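Local coordinates for protein flavohemoglobin (Malassezia yamatoensis, PDB 6O0A) that binds heme and FAD and, as a flavohemoglobin needed for nitric oxide resistance, probably oxidises nitric oxide to nitrate using electrons passed from NAD(P)H through the flavin, at residues A[106-111]-A[260-265]; A[209-212]-A[218-221]; A[222-227]-A[234-239]; A[114-119]-A[153-158]. One frame throughout, in Å; residues are numbered along the deposited sequence.

Contact 1 of 4, residues A[106-111]-A[260-265]; sequences HASLGL and DISNPY. With HEM (protoporphyrin IX containing Fe), chain C.
Asn263 O draws Ser108 and Ser262 together: the hydroxyl of Ser262 donates to it directly, and water 2, which donates to it as well, accepts a bond from Ser108 OG at 2.6 Å. The direct bond, Ser262 OG to Asn263 O at 2.9 Å, closes back on the next residue because OG lies between the backbone N and the carbonyl carbon (chi1 75°). Both hydroxyls have a further partner in Ser209 of strand 207-213, OG for Ser108 and the backbone N for Ser262. Water 1 is a second bridge, lying 2.9 Å from Ala107 O and weakly accepting from Asn263 N. Here the last turn of helix 96-108, finished by a Schellman motif with Gly110 at positive phi, comes down on the end of strand 258-262, so the globin domain meets the flavin-binding barrel. Tyr265 receives the helix end on its ring: Ala107 CB stands over the ring centre in a CH-pi contact, 3.6 Å from the centroid and 10° off the normal, while Tyr265 CD2 lies 3.4 Å from Ser108 N. Leu161 and Tyr162 of helix 137-163 also pack on this pair. The other side of the same turn faces the heme, whose iron is bound by His106 NE2 at 2.2 Å; Leu111 CD2 lies over one face of the imidazole.

Contact 2 of 4, residues A[209-212]-A[218-221]; sequences SIYA and LLQP
Ala212 and Gln220 form the hydrogen-bonded pair of this antiparallel hairpin, with Gln220 N donating to Ala212 O at 2.9 Å and Ala212 N returning a longer bond to Gln220 O at 3.2 Å. Two CA-H...O contacts continue the pairing through the non-hydrogen-bonded pair Tyr211 and Pro221: Pro221 CA meets Ile210 O at 3.3 Å, and Tyr211 CA meets Gln220 O at 3.4 Å. Among the apolar contacts, Pro221 lays CB over one face of the Tyr211 ring, off centre toward the rim, 3.7 Å from the centroid and 21° off the normal. Leu219 crosses the same tyrosine at about a right angle, its CD2 3.8 Å from Tyr211 CD2; CG swings anti to the backbone N (chi1 -165°), carrying the branch across to it. Of the polar side chains, Gln220, bent at chi2, sends NE2 back to Leu219 O at 3.0 Å, and its amide is also bonded to Phe62 O and Arg64 N. Strand 207-213 has strand 258-262 as its other neighbour, Met246 and Phe250 of helix 246-251 cover the Ala212 face, and Leu109 after helix 96-108 packs on Pro221.

Contact 3 of 4, residues A[222-227]-A[234-239]; sequences RQFTLL and RRIAIK. With FAD (flavin-adenine dinucleotide), chain B.
Phe224 touches Ile236 and Ile238, but the two residues before it serve the flavin. Arg222 NE donates to FAD O2P at 2.8 Å and NH2 to FAD O1A, so one guanidinium spans both phosphates; Gln223 O accepts from the ribityl FAD O2' at 2.6 Å. Phe224 packs CB on Ile236 CG2 at 3.7 Å, and its ring has Ile238 CG1 over its centre, 3.8 Å from the centroid and 13° off the normal, while FAD C2 lies at the ring edge. Thr225 N reaches FAD N5 and O4; from 234-239, Ala237 O accepts from FAD N3 at 3.0 Å and Lys239 N donates almost straight (176°) to FAD O2. Water 3 accepts from Ala237 N and lies within bonding distance of Thr225 O and FAD O4. The outermost strands of the antiparallel sheet, 219-225 and 234-239, meet beside the isoalloxazine and both bond its polar edge, as in the flavin-binding barrel of the ferredoxin reductase family. Leu226 lays CD2 against Arg234 CD. Leu227 N gives the direct backbone bond, 2.9 Å to Arg235 O; the Arg235 chain, CG anti to the backbone N (chi1 176°) and extended to NE, brings its guanidinium, salt-bridged to Asp188 and Glu326, alongside Leu227 CB.

Contact 4 of 4, residues A[114-119]-A[153-158]; sequences DEYDTV and ALINLE. With HEM (protoporphyrin IX containing Fe), chain C.
Tyr116 makes all the direct contacts between 114-119 and 153-158: the two short helical segments run roughly antiparallel (152°) with axes 12.3 Å apart. Its hydroxyl donates to Glu158 OE1 at 2.8 Å, on the syn lone pair, the side of the other carboxylate oxygen. Ring and carboxylate come from opposite directions and are nearly coplanar, 20° apart, with OE1 at the ring edge. Glu158 OE2 accepts from His106 ND1, so a single buried carboxylate receives both the tyrosine hydroxyl and the heme-ligating histidine. Ile155 slides past the ring in the opposite direction, bringing CG1 to 3.4 Å from Tyr116 CE1 and CD1 to 3.6 Å from CD1 of the tyrosine. Because CG1 is anti to the carbonyl carbon (chi1 -75°), this branch is directed at the ring although the residue itself is set to the flank of the helix. Leu154 adds CB at 3.4 Å from Tyr116 OH and extends CD1 to the porphyrin, where it lies 3.9 Å from HEM C2B. Tyr116 touches the cofactor too: CE2 is 3.5 Å from the vinyl carbon HEM CAB, and the methyl carbon CMC lies over one ring face toward the rim. A turn further on, Val119 CG2 packs on that methyl at 3.3 Å. The His106, Glu158 and Tyr116 network is the proximal heme site characteristic of flavohemoglobins, in which the carboxylate probably makes the iron-bound imidazole more electron-rich.

Contact 4 closes first along the chain, then contact 2, then contact 3, and all three lie inside the loop closed by contact 1. Contact 4 belongs to the helical globin part; contacts 2 and 3 share strand 219-225 of the antiparallel sheet, their centres about 13 Å apart. Contact 1 joins the two parts: its centre is about 15 Å from that of contact 4, which lines the same heme, and about 11 Å from that of contact 2, on neighbouring strands 258-262 and 207-213. Contacts 3 and 4, about 27 Å between centres, do not touch. In space contact 1 lies between the flavin-binding barrel and contact 4, consistent with electron transfer between the cofactors.

Contact 1 of 4, residues A[106-111]-A[260-265]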
# COMPACT_ATOMS: atom_id res chain seq x y z
N HIS A 106 6.29 6.52 -0.57
CA HIS A 106 7.43 7.38 -0.26
C HIS A 106 7.00 8.64 0.47
O HIS A 106 7.66 9.08 1.42
CB HIS A 106 8.14 7.76 -1.54
CG HIS A 106 9.03 6.69 -2.07
ND1 HIS A 106 9.65 6.79 -3.29
CD2 HIS A 106 9.40 5.50 -1.55
CE1 HIS A 106 10.38 5.71 -3.50
NE2 HIS A 106 10.22 4.90 -2.46
N ALA A 107 5.93 9.28 -0.02
CA ALA A 107 5.45 10.50 0.61
C ALA A 107 4.96 10.22 2.03
O ALA A 107 5.25 10.99 2.95
CB ALA A 107 4.33 11.13 -0.23
N SER A 108 4.24 9.11 2.22
CA SER A 108 3.83 8.69 3.55
C SER A 108 5.02 8.62 4.50
O SER A 108 4.94 9.04 5.66
CB SER A 108 3.15 7.32 3.47
OG SER A 108 2.64 6.93 4.72
N LEU A 109 6.14 8.09 4.01
CA LEU A 109 7.37 7.93 4.78
C LEU A 109 8.23 9.20 4.79
O LEU A 109 9.28 9.23 5.45
CB LEU A 109 8.15 6.74 4.23
CG LEU A 109 7.39 5.41 4.35
CD1 LEU A 109 7.96 4.33 3.43
CD2 LEU A 109 7.34 4.96 5.78
N GLY A 110 7.81 10.24 4.08
CA GLY A 110 8.51 11.51 4.13
C GLY A 110 9.80 11.55 3.34
O GLY A 110 10.68 12.36 3.63
N LEU A 111 9.92 10.69 2.32
CA LEU A 111 11.17 10.59 1.57
C LEU A 111 11.53 11.90 0.88
O LEU A 111 10.71 12.49 0.16
CB LEU A 111 11.06 9.48 0.53
CG LEU A 111 12.29 9.30 -0.35
CD1 LEU A 111 13.51 8.98 0.51
CD2 LEU A 111 12.06 8.21 -1.40
N ASP A 260 3.70 9.38 16.54
CA ASP A 260 3.74 10.23 15.36
C ASP A 260 2.93 9.59 14.23
O ASP A 260 2.97 8.37 14.04
CB ASP A 260 5.19 10.46 14.91
CG ASP A 260 5.89 11.58 15.70
OD1 ASP A 260 5.21 12.50 16.20
OD2 ASP A 260 7.13 11.56 15.79
N ILE A 261 2.20 10.42 13.48
CA ILE A 261 1.41 9.96 12.34
C ILE A 261 1.75 10.82 11.13
O ILE A 261 1.83 12.05 11.23
CB ILE A 261 -0.10 10.01 12.62
CG1 ILE A 261 -0.43 9.20 13.88
CG2 ILE A 261 -0.88 9.48 11.40
CD1 ILE A 261 -1.93 9.01 14.16
N SER A 262 1.92 10.16 9.98
CA SER A 262 2.26 10.85 8.75
C SER A 262 1.04 11.59 8.19
O SER A 262 -0.08 11.51 8.71
CB SER A 262 2.77 9.87 7.70
OG SER A 262 1.67 9.11 7.17
N ASN A 263 1.27 12.29 7.09
CA ASN A 263 0.18 12.82 6.30
C ASN A 263 -0.47 11.68 5.52
O ASN A 263 0.13 10.63 5.31
CB ASN A 263 0.72 13.91 5.38
CG ASN A 263 1.09 15.17 6.16
OD1 ASN A 263 0.48 15.46 7.20
ND2 ASN A 263 2.06 15.93 5.66
N PRO A 264 -1.74 11.85 5.12
CA PRO A 264 -2.46 10.76 4.46
C PRO A 264 -2.14 10.69 2.97
O PRO A 264 -2.01 11.72 2.29
CB PRO A 264 -3.93 11.13 4.69
CG PRO A 264 -3.91 12.65 4.64
CD PRO A 264 -2.58 13.05 5.28
N TYR A 265 -2.04 9.46 2.45
CA TYR A 265 -1.67 9.23 1.06
C TYR A 265 -2.34 7.96 0.57
O TYR A 265 -2.98 7.23 1.32
CB TYR A 265 -0.14 9.16 0.91
CG TYR A 265 0.53 10.51 1.09
CD1 TYR A 265 0.39 11.50 0.13
CD2 TYR A 265 1.29 10.79 2.22
CE1 TYR A 265 0.98 12.75 0.29
CE2 TYR A 265 1.90 12.03 2.39
CZ TYR A 265 1.73 13.01 1.42
OH TYR A 265 2.32 14.24 1.56
CHA HEM C . 9.30 1.11 -0.69
CHB HEM C . 11.09 1.60 -5.20
CHC HEM C . 14.11 5.05 -3.62
CHD HEM C . 12.79 4.08 0.95
C1A HEM C . 9.50 0.96 -2.05
C2A HEM C . 8.78 0.06 -2.93
C3A HEM C . 9.27 0.20 -4.17
C4A HEM C . 10.34 1.18 -4.12
CMA HEM C . 8.82 -0.56 -5.43
CAA HEM C . 7.63 -0.87 -2.49
CBA HEM C . 6.36 -0.02 -2.65
CGA HEM C . 5.16 -0.80 -2.17
O1A HEM C . 5.21 -1.34 -1.03
O2A HEM C . 4.16 -0.88 -2.92
C1B HEM C . 12.06 2.58 -5.18
C2B HEM C . 12.83 3.05 -6.31
C3B HEM C . 13.68 4.00 -5.87
C4B HEM C . 13.45 4.16 -4.45
CMB HEM C . 12.65 2.49 -7.74
CAB HEM C . 14.71 4.83 -6.67
CBB HEM C . 14.73 4.96 -8.00
C1C HEM C . 14.04 5.05 -2.24
C2C HEM C . 14.86 5.85 -1.37
C3C HEM C . 14.50 5.59 -0.10
C4C HEM C . 13.44 4.60 -0.14
CMC HEM C . 15.93 6.83 -1.89
CAC HEM C . 15.07 6.14 1.24
CBC HEM C . 16.35 6.54 1.36
C1D HEM C . 11.73 3.20 0.88
C2D HEM C . 11.03 2.67 2.04
C3D HEM C . 10.08 1.85 1.61
C4D HEM C . 10.12 1.83 0.15
CMD HEM C . 11.38 3.02 3.51
CAD HEM C . 9.10 1.06 2.50
CBD HEM C . 9.50 -0.41 2.45
CGD HEM C . 10.67 -0.71 3.36
O1D HEM C . 10.64 -0.30 4.55
O2D HEM C . 11.63 -1.38 2.90
NA HEM C . 10.44 1.63 -2.82
NB HEM C . 12.47 3.28 -4.06
NC HEM C . 13.17 4.30 -1.47
ND HEM C . 11.14 2.68 -0.25
FE HEM C . 11.62 3.17 -2.20
O HOH W 1 4.07 12.35 5.24
O HOH W 2 0.33 8.08 4.37

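Contact 2 of 4, residues A[209-212]-A[218-221]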
# COMPACT_ATOMS: atom_id res chain seq x y z
N SER A 209 0.94 6.44 7.70
CA SER A 209 1.99 5.72 8.40
C SER A 209 2.02 6.19 9.85
O SER A 209 2.05 7.40 10.10
CB SER A 209 3.37 5.94 7.75
OG SER A 209 3.47 5.32 6.47
N ILE A 210 1.96 5.25 10.78
CA ILE A 210 2.06 5.53 12.20
C ILE A 210 3.37 4.95 12.70
O ILE A 210 3.82 3.89 12.23
CB ILE A 210 0.84 4.98 12.98
CG1 ILE A 210 0.90 5.43 14.44
CG2 ILE A 210 0.74 3.47 12.86
CD1 ILE A 210 -0.44 5.36 15.13
N TYR A 211 3.99 5.65 13.65
CA TYR A 211 5.36 5.39 14.10
C TYR A 211 5.37 5.03 15.58
O TYR A 211 4.76 5.73 16.39
CB TYR A 211 6.25 6.62 13.87
CG TYR A 211 6.47 6.95 12.41
CD1 TYR A 211 5.44 7.48 11.63
CD2 TYR A 211 7.70 6.73 11.82
CE1 TYR A 211 5.64 7.77 10.28
CE2 TYR A 211 7.91 7.03 10.48
CZ TYR A 211 6.87 7.55 9.72
OH TYR A 211 7.08 7.83 8.39
N ALA A 212 6.10 3.98 15.92
CA ALA A 212 6.42 3.70 17.32
C ALA A 212 7.79 3.05 17.38
O ALA A 212 8.34 2.61 16.37
CB ALA A 212 5.36 2.82 17.98
N LEU A 218 14.24 1.37 18.12
CA LEU A 218 14.23 1.86 16.73
C LEU A 218 12.84 2.34 16.33
O LEU A 218 11.86 1.61 16.49
CB LEU A 218 14.67 0.76 15.76
CG LEU A 218 16.16 0.41 15.72
CD1 LEU A 218 16.38 -0.74 14.77
CD2 LEU A 218 16.97 1.62 15.29
N LEU A 219 12.76 3.56 15.79
CA LEU A 219 11.48 4.07 15.30
C LEU A 219 11.11 3.35 14.01
O LEU A 219 11.93 3.21 13.10
CB LEU A 219 11.57 5.58 15.07
CG LEU A 219 10.20 6.26 14.90
CD1 LEU A 219 9.44 6.26 16.21
CD2 LEU A 219 10.35 7.67 14.36
N GLN A 220 9.87 2.86 13.94
CA GLN A 220 9.45 2.06 12.79
C GLN A 220 8.05 2.47 12.36
O GLN A 220 7.16 2.59 13.21
CB GLN A 220 9.46 0.57 13.12
CG GLN A 220 10.84 0.00 13.34
CD GLN A 220 11.52 -0.29 12.03
OE1 GLN A 220 11.24 -1.31 11.41
NE2 GLN A 220 12.40 0.60 11.60
N PRO A 221 7.83 2.67 11.07
CA PRO A 221 6.49 2.97 10.56
C PRO A 221 5.75 1.74 10.04
O PRO A 221 6.38 0.80 9.55
CB PRO A 221 6.78 3.93 9.40
CG PRO A 221 8.06 3.37 8.83
CD PRO A 221 8.87 2.88 10.04

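Contact 3 of 4, residues A[222-227]-A[234-239]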
# COMPACT_ATOMS: atom_id res chain seq x y z
N ARG A 222 4.42 1.73 10.17
CA ARG A 222 3.55 0.81 9.43
C ARG A 222 2.37 1.62 8.91
O ARG A 222 1.99 2.63 9.50
CB ARG A 222 3.04 -0.33 10.31
CG ARG A 222 4.13 -1.21 10.97
CD ARG A 222 4.93 -1.97 9.91
NE ARG A 222 5.81 -3.00 10.48
CZ ARG A 222 7.13 -2.89 10.64
NH1 ARG A 222 7.76 -1.78 10.28
NH2 ARG A 222 7.82 -3.90 11.14
N GLN A 223 1.77 1.15 7.81
CA GLN A 223 0.63 1.82 7.19
C GLN A 223 -0.69 1.19 7.62
O GLN A 223 -0.81 -0.03 7.73
CB GLN A 223 0.71 1.78 5.66
CG GLN A 223 1.90 2.57 5.10
CD GLN A 223 3.21 1.83 5.25
OE1 GLN A 223 3.31 0.66 4.88
NE2 GLN A 223 4.23 2.52 5.78
N PHE A 224 -1.69 2.05 7.85
CA PHE A 224 -3.05 1.58 8.13
C PHE A 224 -4.06 2.47 7.42
O PHE A 224 -3.91 3.69 7.36
CB PHE A 224 -3.33 1.53 9.63
CG PHE A 224 -2.39 0.62 10.37
CD1 PHE A 224 -2.57 -0.75 10.35
CD2 PHE A 224 -1.29 1.15 11.03
CE1 PHE A 224 -1.68 -1.59 11.00
CE2 PHE A 224 -0.40 0.32 11.68
CZ PHE A 224 -0.59 -1.05 11.67
N THR A 225 -5.11 1.84 6.90
CA THR A 225 -6.17 2.55 6.19
C THR A 225 -7.00 3.41 7.15
O THR A 225 -7.41 2.96 8.22
CB THR A 225 -7.06 1.52 5.50
OG1 THR A 225 -6.25 0.75 4.60
CG2 THR A 225 -8.17 2.22 4.70
N LEU A 226 -7.27 4.65 6.74
CA LEU A 226 -8.10 5.54 7.54
C LEU A 226 -9.55 5.09 7.54
O LEU A 226 -10.10 4.70 6.50
CB LEU A 226 -8.00 6.96 7.00
CG LEU A 226 -6.63 7.57 7.30
CD1 LEU A 226 -6.52 8.95 6.64
CD2 LEU A 226 -6.44 7.66 8.81
N LEU A 227 -10.18 5.18 8.70
CA LEU A 227 -11.57 4.79 8.92
C LEU A 227 -12.45 6.00 9.25
O LEU A 227 -11.96 7.05 9.67
CB LEU A 227 -11.66 3.77 10.06
CG LEU A 227 -10.98 2.42 9.80
CD1 LEU A 227 -11.00 1.59 11.06
CD2 LEU A 227 -11.69 1.69 8.65
N ARG A 234 -7.73 10.81 13.43
CA ARG A 234 -7.27 9.72 12.57
C ARG A 234 -7.67 8.42 13.26
O ARG A 234 -7.27 8.18 14.40
CB ARG A 234 -5.76 9.75 12.35
CG ARG A 234 -5.26 11.03 11.71
CD ARG A 234 -5.68 11.14 10.24
NE ARG A 234 -4.91 12.19 9.59
CZ ARG A 234 -5.36 12.99 8.64
NH1 ARG A 234 -6.61 12.86 8.19
NH2 ARG A 234 -4.58 13.93 8.13
N ARG A 235 -8.44 7.59 12.56
CA ARG A 235 -8.92 6.33 13.11
C ARG A 235 -8.44 5.18 12.24
O ARG A 235 -8.51 5.25 11.01
CB ARG A 235 -10.45 6.32 13.20
CG ARG A 235 -11.02 5.00 13.68
CD ARG A 235 -12.53 4.99 13.52
NE ARG A 235 -13.08 3.66 13.78
CZ ARG A 235 -14.20 3.21 13.23
NH1 ARG A 235 -14.87 3.99 12.40
NH2 ARG A 235 -14.65 2.00 13.51
N ILE A 236 -7.93 4.12 12.89
CA ILE A 236 -7.41 2.94 12.21
C ILE A 236 -7.79 1.71 13.03
O ILE A 236 -8.01 1.78 14.24
CB ILE A 236 -5.87 2.99 12.03
CG1 ILE A 236 -5.18 3.09 13.40
CG2 ILE A 236 -5.49 4.17 11.13
CD1 ILE A 236 -3.64 3.09 13.31
N ALA A 237 -7.88 0.56 12.35
CA ALA A 237 -8.14 -0.72 13.00
C ALA A 237 -6.99 -1.65 12.68
O ALA A 237 -6.74 -1.96 11.51
CB ALA A 237 -9.47 -1.33 12.52
N ILE A 238 -6.28 -2.09 13.72
CA ILE A 238 -5.05 -2.85 13.58
C ILE A 238 -5.31 -4.30 13.95
O ILE A 238 -5.72 -4.59 15.08
CB ILE A 238 -3.93 -2.24 14.45
CG1 ILE A 238 -3.69 -0.77 14.08
CG2 ILE A 238 -2.64 -3.08 14.33
CD1 ILE A 238 -2.58 -0.08 14.92
N LYS A 239 -5.03 -5.21 13.02
CA LYS A 239 -5.07 -6.63 13.29
C LYS A 239 -3.70 -7.10 13.77
O LYS A 239 -2.68 -6.76 13.15
CB LYS A 239 -5.48 -7.40 12.04
CG LYS A 239 -5.57 -8.90 12.26
CD LYS A 239 -6.25 -9.56 11.08
CE LYS A 239 -6.50 -11.03 11.36
NZ LYS A 239 -7.48 -11.59 10.40
PA FAD B . 5.95 -6.99 10.28
O1A FAD B . 6.96 -6.82 11.34
O2A FAD B . 5.98 -5.97 9.17
O5B FAD B . 6.08 -8.45 9.64
C5B FAD B . 5.34 -8.78 8.45
C4B FAD B . 5.75 -10.19 8.08
O4B FAD B . 7.18 -10.22 7.87
C3B FAD B . 5.51 -11.23 9.16
O3B FAD B . 4.18 -11.74 9.13
C2B FAD B . 6.53 -12.31 8.79
O2B FAD B . 6.04 -13.17 7.77
C1B FAD B . 7.70 -11.48 8.25
N9A FAD B . 8.77 -11.27 9.23
C8A FAD B . 8.72 -10.46 10.33
N7A FAD B . 9.80 -10.51 11.08
C5A FAD B . 10.61 -11.42 10.42
C6A FAD B . 11.86 -11.97 10.74
N6A FAD B . 12.56 -11.64 11.84
N1A FAD B . 12.38 -12.90 9.90
C2A FAD B . 11.68 -13.24 8.81
N3A FAD B . 10.48 -12.79 8.41
C4A FAD B . 9.99 -11.89 9.27
N1 FAD B . -3.05 -3.70 8.55
C2 FAD B . -4.14 -3.66 9.37
O2 FAD B . -4.24 -4.41 10.36
N3 FAD B . -5.17 -2.77 9.10
C4 FAD B . -5.20 -1.87 8.05
O4 FAD B . -6.15 -1.10 7.91
C4X FAD B . -4.04 -1.91 7.19
N5 FAD B . -3.99 -1.10 6.17
C5X FAD B . -2.87 -1.14 5.35
C6 FAD B . -2.81 -0.29 4.25
C7 FAD B . -1.71 -0.29 3.40
C7M FAD B . -1.69 0.62 2.19
C8 FAD B . -0.63 -1.15 3.66
C8M FAD B . 0.60 -1.15 2.79
C9 FAD B . -0.69 -2.01 4.75
C9A FAD B . -1.81 -2.02 5.59
N10 FAD B . -1.90 -2.90 6.70
C10 FAD B . -3.01 -2.87 7.52
C1' FAD B . -0.78 -3.78 7.05
C2' FAD B . 0.21 -3.12 8.00
O2' FAD B . 0.81 -2.00 7.36
C3' FAD B . 1.29 -4.09 8.48
O3' FAD B . 1.92 -4.69 7.35
C4' FAD B . 0.76 -5.19 9.40
O4' FAD B . 0.01 -4.58 10.45
C5' FAD B . 1.87 -6.06 9.97
O5' FAD B . 2.77 -5.22 10.73
P FAD B . 3.74 -5.94 11.77
O1P FAD B . 3.06 -6.61 12.91
O2P FAD B . 4.73 -4.90 12.23
O3P FAD B . 4.49 -7.06 10.92
O HOH W 3 -7.36 0.67 9.56
O HOH W 4 -9.91 8.71 10.26

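Contact 4 of 4, residues A[114-119]-A[153-158]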
# COMPACT_ATOMS: atom_id res chain seq x y z
N ASP A 114 16.97 14.22 -1.94
CA ASP A 114 18.41 13.99 -1.83
C ASP A 114 18.74 12.53 -1.56
O ASP A 114 19.85 12.08 -1.88
CB ASP A 114 19.01 14.86 -0.73
CG ASP A 114 19.14 16.31 -1.14
OD1 ASP A 114 18.85 16.63 -2.31
OD2 ASP A 114 19.52 17.14 -0.28
N GLU A 115 17.81 11.78 -0.96
CA GLU A 115 18.15 10.40 -0.62
C GLU A 115 18.20 9.49 -1.84
O GLU A 115 18.70 8.36 -1.73
CB GLU A 115 17.17 9.84 0.42
CG GLU A 115 17.16 10.64 1.72
CD GLU A 115 18.43 10.50 2.55
OE1 GLU A 115 19.40 9.84 2.11
OE2 GLU A 115 18.45 11.04 3.68
N TYR A 116 17.72 9.93 -3.00
CA TYR A 116 17.90 9.10 -4.19
C TYR A 116 19.37 8.99 -4.55
O TYR A 116 19.79 7.98 -5.13
CB TYR A 116 17.09 9.66 -5.36
CG TYR A 116 15.60 9.38 -5.21
CD1 TYR A 116 14.78 10.25 -4.50
CD2 TYR A 116 15.03 8.24 -5.77
CE1 TYR A 116 13.41 10.00 -4.36
CE2 TYR A 116 13.68 7.98 -5.64
CZ TYR A 116 12.88 8.86 -4.94
OH TYR A 116 11.53 8.60 -4.81
N ASP A 117 20.17 10.00 -4.19
CA ASP A 117 21.62 9.90 -4.37
C ASP A 117 22.21 8.83 -3.45
O ASP A 117 23.14 8.12 -3.84
CB ASP A 117 22.28 11.25 -4.07
CG ASP A 117 21.88 12.34 -5.05
OD1 ASP A 117 21.74 12.05 -6.25
OD2 ASP A 117 21.73 13.50 -4.62
N THR A 118 21.69 8.73 -2.23
CA THR A 118 22.14 7.71 -1.28
C THR A 118 21.88 6.31 -1.82
O THR A 118 22.77 5.45 -1.83
CB THR A 118 21.42 7.90 0.05
OG1 THR A 118 21.56 9.26 0.47
CG2 THR A 118 22.01 6.96 1.10
N VAL A 119 20.65 6.06 -2.27
CA VAL A 119 20.32 4.75 -2.80
C VAL A 119 21.14 4.45 -4.05
O VAL A 119 21.63 3.33 -4.22
CB VAL A 119 18.80 4.64 -3.05
CG1 VAL A 119 18.48 3.53 -4.03
CG2 VAL A 119 18.14 4.36 -1.71
N ALA A 153 11.28 10.69 -12.13
CA ALA A 153 9.83 10.55 -12.21
C ALA A 153 9.20 10.49 -10.82
O ALA A 153 8.20 11.17 -10.55
CB ALA A 153 9.47 9.31 -13.03
N LEU A 154 9.77 9.68 -9.93
CA LEU A 154 9.25 9.56 -8.57
C LEU A 154 9.38 10.87 -7.80
O LEU A 154 8.44 11.28 -7.11
CB LEU A 154 9.97 8.43 -7.84
CG LEU A 154 9.64 7.01 -8.29
CD1 LEU A 154 10.56 6.00 -7.60
CD2 LEU A 154 8.16 6.71 -8.01
N ILE A 155 10.53 11.52 -7.91
CA ILE A 155 10.74 12.81 -7.24
C ILE A 155 9.69 13.82 -7.67
O ILE A 155 9.13 14.55 -6.84
CB ILE A 155 12.18 13.31 -7.51
CG1 ILE A 155 13.17 12.51 -6.67
CG2 ILE A 155 12.29 14.80 -7.26
CD1 ILE A 155 14.62 12.60 -7.16
N ASN A 156 9.39 13.87 -8.97
CA ASN A 156 8.38 14.80 -9.47
C ASN A 156 7.01 14.48 -8.91
O ASN A 156 6.27 15.39 -8.51
CB ASN A 156 8.36 14.77 -11.00
CG ASN A 156 9.56 15.47 -11.60
OD1 ASN A 156 10.22 16.27 -10.93
ND2 ASN A 156 9.85 15.19 -12.88
N LEU A 157 6.64 13.20 -8.87
CA LEU A 157 5.35 12.81 -8.30
C LEU A 157 5.29 13.14 -6.82
O LEU A 157 4.27 13.64 -6.32
CB LEU A 157 5.10 11.32 -8.52
CG LEU A 157 4.82 10.88 -9.96
CD1 LEU A 157 4.74 9.36 -10.07
CD2 LEU A 157 3.54 11.52 -10.48
N GLU A 158 6.38 12.88 -6.09
CA GLU A 158 6.38 13.10 -4.65
C GLU A 158 6.32 14.59 -4.33
O GLU A 158 5.63 15.00 -3.39
CB GLU A 158 7.62 12.44 -4.04
CG GLU A 158 7.44 10.92 -3.97
CD GLU A 158 8.72 10.12 -4.16
OE1 GLU A 158 9.83 10.66 -3.99
OE2 GLU A 158 8.58 8.92 -4.47
CHA HEM C . 9.30 1.11 -0.69
CHB HEM C . 11.09 1.60 -5.20
CHC HEM C . 14.11 5.05 -3.62
CHD HEM C . 12.79 4.08 0.95
C1A HEM C . 9.50 0.96 -2.05
C2A HEM C . 8.78 0.06 -2.93
C3A HEM C . 9.27 0.20 -4.17
C4A HEM C . 10.34 1.18 -4.12
CMA HEM C . 8.82 -0.56 -5.43
CAA HEM C . 7.63 -0.87 -2.49
CBA HEM C . 6.36 -0.02 -2.65
CGA HEM C . 5.16 -0.80 -2.17
O1A HEM C . 5.21 -1.34 -1.03
O2A HEM C . 4.16 -0.88 -2.92
C1B HEM C . 12.06 2.58 -5.18
C2B HEM C . 12.83 3.05 -6.31
C3B HEM C . 13.68 4.00 -5.87
C4B HEM C . 13.45 4.16 -4.45
CMB HEM C . 12.65 2.49 -7.74
CAB HEM C . 14.71 4.83 -6.67
CBB HEM C . 14.73 4.96 -8.00
C1C HEM C . 14.04 5.05 -2.24
C2C HEM C . 14.86 5.85 -1.37
C3C HEM C . 14.50 5.59 -0.10
C4C HEM C . 13.44 4.60 -0.14
CMC HEM C . 15.93 6.83 -1.89
CAC HEM C . 15.07 6.14 1.24
CBC HEM C . 16.35 6.54 1.36
C1D HEM C . 11.73 3.20 0.88
C2D HEM C . 11.03 2.67 2.04
C3D HEM C . 10.08 1.85 1.61
C4D HEM C . 10.12 1.83 0.15
CMD HEM C . 11.38 3.02 3.51
CAD HEM C . 9.10 1.06 2.50
CBD HEM C . 9.50 -0.41 2.45
CGD HEM C . 10.67 -0.71 3.36
O1D HEM C . 10.64 -0.30 4.55
O2D HEM C . 11.63 -1.38 2.90
NA HEM C . 10.44 1.63 -2.82
NB HEM C . 12.47 3.28 -4.06
NC HEM C . 13.17 4.30 -1.47
ND HEM C . 11.14 2.68 -0.25
FE HEM C . 11.62 3.17 -2.20